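Local coordinates for protein DNMT2 (Spodoptera frugiperda, PDB 4H0N) that probably methylates cytosine 38 in the anticodon loop of tRNA(Asp) and may also methylate cytosine in DNA, using S-adenosyl-L-methionine as methyl donor, at residues 198-209 with 282-293. The protein carries 3 engineered substitutions. Numbering follows the deposited sequence.
Sequences IIEEDVDEKFLV and LRYFTPKEVLMI
Leu208 and Arg283 form a single antiparallel, non-hydrogen-bonded bridge, flanked by two backbone bonds: Tyr284 N to Phe207 O (2.7 Å) and Val209 N to Leu282 O (3.0 Å). A water links the carbonyls of Val209 and Leu282. From the bridge, 282-293 runs into helix 287-293, while 198-209 starts beside the helix at Ile198, loops out and returns to the bridge at Leu208. The sequence Arg-Tyr-Phe-Thr-Pro-Lys-Glu fits motif IX of the C5-methyltransferases; the Pro287 side chain lies about 13 Å from the bound S-adenosyl-L-homocysteine. Thr286 and Glu289 make a capping box at the helix start: Glu289 N donates to Thr286 OG1, and Thr286 N to Glu289 OE1 (2.8 Å).

The Glu289 carboxylate is also gripped end-on by Arg283 in a salt bridge, NH1 to OE1 at 2.8 Å and NH2 to OE2, both on syn sides, with the oxygens tilted 23° and 30° from the guanidinium plane. NH1 further donates to Tyr284 O, nearly in that plane. Extended from CG to NE, the arginine crosses Val203 at about a right angle, with Val203 CG2 over one guanidinium face, offset toward its rim. With an alanine here, the Glu289 carboxylate is likely to lose its charged mate, and the methyls of Val203 the guanidinium they rest on. Glu200 N adds a weak bond to Glu289 OE2.

Two methyls sit over aromatic faces as CH-pi contacts: Val209 CG2 is 3.8 Å from the Tyr284 ring centroid, and Thr286 CG2 is 3.9 Å from that of Phe207, 12° off the normal. Pro287 CD meets Phe207 CE1. At the far end, Ile198 CG2 packs on Met292 CB, and Ile198 CD1 reaches Ile293 CG1.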
loop_
_atom_site.group_PDB
_atom_site.type_symbol
_atom_site.label_atom_id
_atom_site.label_comp_id
_atom_site.label_asym_id
_atom_site.label_seq_id
_atom_site.Cartn_x
_atom_site.Cartn_y
_atom_site.Cartn_z
ATOM N N ILE A 198 -10.359 7.171 -14.359
ATOM C CA ILE A 198 -10.096 5.775 -14.063
ATOM C C ILE A 198 -11.394 4.991 -13.824
ATOM O O ILE A 198 -11.734 4.645 -12.691
ATOM C CB ILE A 198 -9.089 5.650 -12.898
ATOM C CG1 ILE A 198 -9.560 6.443 -11.677
ATOM C CG2 ILE A 198 -7.744 6.214 -13.330
ATOM C CD1 ILE A 198 -8.520 6.549 -10.574
ATOM N N ILE A 199 -12.113 4.734 -14.914
ATOM C CA ILE A 199 -13.316 3.907 -14.906
ATOM C C ILE A 199 -13.591 3.466 -16.340
ATOM O O ILE A 199 -13.459 4.259 -17.278
ATOM C CB ILE A 199 -14.537 4.650 -14.292
ATOM C CG1 ILE A 199 -14.776 4.186 -12.854
ATOM C CG2 ILE A 199 -15.806 4.410 -15.103
ATOM C CD1 ILE A 199 -15.454 5.220 -11.995
ATOM N N GLU A 200 -13.948 2.197 -16.506
ATOM C CA GLU A 200 -14.171 1.613 -17.822
ATOM C C GLU A 200 -15.669 1.431 -18.062
ATOM O O GLU A 200 -16.430 1.266 -17.109
ATOM C CB GLU A 200 -13.446 0.275 -17.893
ATOM C CG GLU A 200 -12.982 -0.191 -16.520
ATOM C CD GLU A 200 -11.609 -0.832 -16.536
ATOM O OE1 GLU A 200 -10.615 -0.131 -16.243
ATOM O OE2 GLU A 200 -11.528 -2.044 -16.827
ATOM N N GLU A 201 -16.101 1.484 -19.321
ATOM C CA GLU A 201 -17.524 1.330 -19.617
ATOM C C GLU A 201 -17.925 -0.143 -19.709
ATOM O O GLU A 201 -18.913 -0.561 -19.105
ATOM C CB GLU A 201 -17.934 2.127 -20.872
ATOM C CG GLU A 201 -17.483 1.553 -22.216
ATOM C CD GLU A 201 -18.531 0.648 -22.851
ATOM O OE1 GLU A 201 -19.550 0.351 -22.190
ATOM O OE2 GLU A 201 -18.339 0.234 -24.015
ATOM N N ASP A 202 -17.144 -0.935 -20.436
ATOM C CA ASP A 202 -17.468 -2.341 -20.629
ATOM C C ASP A 202 -17.007 -3.173 -19.439
ATOM O O ASP A 202 -16.122 -4.019 -19.571
ATOM C CB ASP A 202 -16.842 -2.871 -21.924
ATOM C CG ASP A 202 -17.876 -3.435 -22.886
ATOM O OD1 ASP A 202 -18.441 -2.655 -23.682
ATOM O OD2 ASP A 202 -18.124 -4.660 -22.847
ATOM N N VAL A 203 -17.605 -2.931 -18.276
ATOM C CA VAL A 203 -17.252 -3.699 -17.086
ATOM C C VAL A 203 -18.125 -4.942 -16.932
ATOM O O VAL A 203 -19.353 -4.868 -16.965
ATOM C CB VAL A 203 -17.302 -2.850 -15.808
ATOM C CG1 VAL A 203 -16.930 -3.696 -14.601
ATOM C CG2 VAL A 203 -16.355 -1.669 -15.927
ATOM N N ASP A 204 -17.469 -6.083 -16.765
ATOM C CA ASP A 204 -18.137 -7.375 -16.692
ATOM C C ASP A 204 -19.057 -7.496 -15.475
ATOM O O ASP A 204 -18.772 -6.950 -14.405
ATOM C CB ASP A 204 -17.079 -8.472 -16.657
ATOM C CG ASP A 204 -17.614 -9.811 -17.080
ATOM O OD1 ASP A 204 -17.336 -10.219 -18.228
ATOM O OD2 ASP A 204 -18.303 -10.455 -16.258
ATOM N N GLU A 205 -20.160 -8.222 -15.642
ATOM C CA GLU A 205 -21.140 -8.389 -14.572
ATOM C C GLU A 205 -20.614 -9.192 -13.380
ATOM O O GLU A 205 -21.289 -9.298 -12.359
ATOM C CB GLU A 205 -22.428 -9.030 -15.105
ATOM C CG GLU A 205 -23.502 -8.030 -15.528
ATOM C CD GLU A 205 -24.910 -8.604 -15.443
ATOM O OE1 GLU A 205 -25.049 -9.811 -15.150
ATOM O OE2 GLU A 205 -25.878 -7.844 -15.663
ATOM N N LYS A 206 -19.417 -9.753 -13.499
ATOM C CA LYS A 206 -18.857 -10.538 -12.404
ATOM C C LYS A 206 -18.449 -9.662 -11.217
ATOM O O LYS A 206 -18.245 -10.162 -10.110
ATOM C CB LYS A 206 -17.671 -11.378 -12.883
ATOM C CG LYS A 206 -16.360 -10.618 -13.031
ATOM C CD LYS A 206 -15.737 -10.904 -14.389
ATOM C CE LYS A 206 -14.237 -11.116 -14.306
ATOM N NZ LYS A 206 -13.655 -11.379 -15.652
ATOM N N PHE A 207 -18.342 -8.359 -11.449
ATOM C CA PHE A 207 -17.913 -7.440 -10.402
ATOM C C PHE A 207 -19.087 -6.866 -9.620
ATOM O O PHE A 207 -18.893 -6.151 -8.634
ATOM C CB PHE A 207 -17.060 -6.318 -10.986
ATOM C CG PHE A 207 -15.751 -6.787 -11.542
ATOM C CD1 PHE A 207 -14.720 -7.152 -10.698
ATOM C CD2 PHE A 207 -15.552 -6.866 -12.909
ATOM C CE1 PHE A 207 -13.515 -7.590 -11.205
ATOM C CE2 PHE A 207 -14.348 -7.301 -13.424
ATOM C CZ PHE A 207 -13.329 -7.664 -12.571
ATOM N N LEU A 208 -20.302 -7.177 -10.065
ATOM C CA LEU A 208 -21.501 -6.739 -9.359
ATOM C C LEU A 208 -21.525 -7.333 -7.962
ATOM O O LEU A 208 -21.231 -8.509 -7.771
ATOM C CB LEU A 208 -22.766 -7.137 -10.124
ATOM C CG LEU A 208 -23.171 -6.219 -11.278
ATOM C CD1 LEU A 208 -24.211 -6.890 -12.146
ATOM C CD2 LEU A 208 -23.686 -4.883 -10.766
ATOM N N VAL A 209 -21.860 -6.506 -6.985
ATOM C CA VAL A 209 -21.936 -6.953 -5.605
ATOM C C VAL A 209 -23.070 -7.974 -5.437
ATOM O O VAL A 209 -24.214 -7.717 -5.832
ATOM C CB VAL A 209 -22.106 -5.744 -4.664
ATOM C CG1 VAL A 209 -22.242 -6.187 -3.225
ATOM C CG2 VAL A 209 -20.927 -4.802 -4.823
ATOM N N LEU A 282 -24.827 -1.803 -8.022
ATOM C CA LEU A 282 -23.596 -1.619 -7.262
ATOM C C LEU A 282 -22.594 -2.693 -7.647
ATOM O O LEU A 282 -22.940 -3.864 -7.745
ATOM C CB LEU A 282 -23.866 -1.695 -5.765
ATOM C CG LEU A 282 -24.790 -0.612 -5.221
ATOM C CD1 LEU A 282 -25.122 -0.874 -3.764
ATOM C CD2 LEU A 282 -24.138 0.742 -5.387
ATOM N N ARG A 283 -21.350 -2.290 -7.873
ATOM C CA ARG A 283 -20.305 -3.232 -8.245
ATOM C C ARG A 283 -19.008 -2.863 -7.557
ATOM O O ARG A 283 -18.831 -1.729 -7.120
ATOM C CB ARG A 283 -20.080 -3.219 -9.754
ATOM C CG ARG A 283 -19.373 -1.970 -10.256
ATOM C CD ARG A 283 -18.574 -2.291 -11.505
ATOM N NE ARG A 283 -18.208 -1.100 -12.265
ATOM C CZ ARG A 283 -17.045 -0.470 -12.151
ATOM N NH1 ARG A 283 -16.128 -0.911 -11.297
ATOM N NH2 ARG A 283 -16.802 0.603 -12.888
ATOM N N TYR A 284 -18.098 -3.822 -7.468
ATOM C CA TYR A 284 -16.768 -3.549 -6.950
ATOM C C TYR A 284 -15.913 -2.831 -7.994
ATOM O O TYR A 284 -16.224 -2.849 -9.186
ATOM C CB TYR A 284 -16.089 -4.849 -6.538
ATOM C CG TYR A 284 -16.813 -5.598 -5.447
ATOM C CD1 TYR A 284 -16.831 -5.122 -4.142
ATOM C CD2 TYR A 284 -17.470 -6.794 -5.716
ATOM C CE1 TYR A 284 -17.489 -5.808 -3.137
ATOM C CE2 TYR A 284 -18.134 -7.488 -4.718
ATOM C CZ TYR A 284 -18.140 -6.991 -3.432
ATOM O OH TYR A 284 -18.795 -7.685 -2.440
ATOM N N PHE A 285 -14.843 -2.182 -7.543
ATOM C CA PHE A 285 -13.837 -1.695 -8.472
ATOM C C PHE A 285 -13.078 -2.906 -9.005
ATOM O O PHE A 285 -12.838 -3.865 -8.269
ATOM C CB PHE A 285 -12.877 -0.716 -7.788
ATOM C CG PHE A 285 -13.499 0.617 -7.442
ATOM C CD1 PHE A 285 -13.715 1.575 -8.425
ATOM C CD2 PHE A 285 -13.856 0.917 -6.135
ATOM C CE1 PHE A 285 -14.287 2.803 -8.111
ATOM C CE2 PHE A 285 -14.427 2.142 -5.813
ATOM C CZ PHE A 285 -14.642 3.085 -6.800
ATOM N N THR A 286 -12.722 -2.877 -10.285
ATOM C CA THR A 286 -11.933 -3.954 -10.873
ATOM C C THR A 286 -10.486 -3.800 -10.421
ATOM O O THR A 286 -10.068 -2.691 -10.082
ATOM C CB THR A 286 -11.958 -3.900 -12.406
ATOM O OG1 THR A 286 -11.054 -2.884 -12.853
ATOM C CG2 THR A 286 -13.361 -3.612 -12.912
ATOM N N PRO A 287 -9.715 -4.908 -10.412
ATOM C CA PRO A 287 -8.292 -4.865 -10.050
ATOM C C PRO A 287 -7.529 -3.801 -10.829
ATOM O O PRO A 287 -6.614 -3.172 -10.295
ATOM C CB PRO A 287 -7.801 -6.254 -10.453
ATOM C CG PRO A 287 -8.988 -7.126 -10.252
ATOM C CD PRO A 287 -10.170 -6.290 -10.660
ATOM N N LYS A 288 -7.923 -3.613 -12.084
ATOM C CA LYS A 288 -7.341 -2.605 -12.963
ATOM C C LYS A 288 -7.599 -1.200 -12.427
ATOM O O LYS A 288 -6.691 -0.370 -12.360
ATOM C CB LYS A 288 -7.939 -2.758 -14.361
ATOM C CG LYS A 288 -7.322 -1.887 -15.434
ATOM C CD LYS A 288 -7.964 -2.191 -16.780
ATOM C CE LYS A 288 -7.402 -1.318 -17.887
ATOM N NZ LYS A 288 -8.078 -1.588 -19.186
ATOM N N GLU A 289 -8.845 -0.945 -12.041
ATOM C CA GLU A 289 -9.230 0.349 -11.495
ATOM C C GLU A 289 -8.517 0.638 -10.181
ATOM O O GLU A 289 -8.033 1.744 -9.958
ATOM C CB GLU A 289 -10.747 0.425 -11.321
ATOM C CG GLU A 289 -11.497 0.674 -12.626
ATOM C CD GLU A 289 -12.960 0.238 -12.579
ATOM O OE1 GLU A 289 -13.340 -0.539 -11.671
ATOM O OE2 GLU A 289 -13.728 0.676 -13.463
ATOM N N VAL A 290 -8.444 -0.363 -9.313
ATOM C CA VAL A 290 -7.742 -0.211 -8.047
ATOM C C VAL A 290 -6.259 0.087 -8.290
ATOM O O VAL A 290 -5.649 0.870 -7.564
ATOM C CB VAL A 290 -7.909 -1.464 -7.173
ATOM C CG1 VAL A 290 -7.156 -1.311 -5.853
ATOM C CG2 VAL A 290 -9.388 -1.742 -6.935
ATOM N N LEU A 291 -5.693 -0.526 -9.327
ATOM C CA LEU A 291 -4.310 -0.256 -9.721
ATOM C C LEU A 291 -4.106 1.200 -10.147
ATOM O O LEU A 291 -3.104 1.821 -9.790
ATOM C CB LEU A 291 -3.861 -1.216 -10.831
ATOM C CG LEU A 291 -3.294 -2.572 -10.382
ATOM C CD1 LEU A 291 -3.248 -3.564 -11.533
ATOM C CD2 LEU A 291 -1.906 -2.403 -9.782
ATOM N N MET A 292 -5.063 1.733 -10.904
ATOM C CA MET A 292 -5.038 3.134 -11.328
ATOM C C MET A 292 -5.276 4.065 -10.149
ATOM O O MET A 292 -4.658 5.124 -10.047
ATOM C CB MET A 292 -6.099 3.399 -12.393
ATOM C CG MET A 292 -5.819 2.788 -13.747
ATOM S SD MET A 292 -4.258 3.351 -14.438
ATOM C CE MET A 292 -3.444 1.776 -14.715
ATOM N N ILE A 293 -6.188 3.665 -9.272
ATOM C CA ILE A 293 -6.443 4.389 -8.033
ATOM C C ILE A 293 -5.195 4.453 -7.146
ATOM O O ILE A 293 -4.917 5.483 -6.534
ATOM C CB ILE A 293 -7.619 3.760 -7.252
ATOM C CG1 ILE A 293 -8.936 4.061 -7.965
ATOM C CG2 ILE A 293 -7.674 4.287 -5.824
ATOM C CD1 ILE A 293 -10.109 3.231 -7.476
HETATM O O HOH W 1 -25.172 -5.598 -7.322
#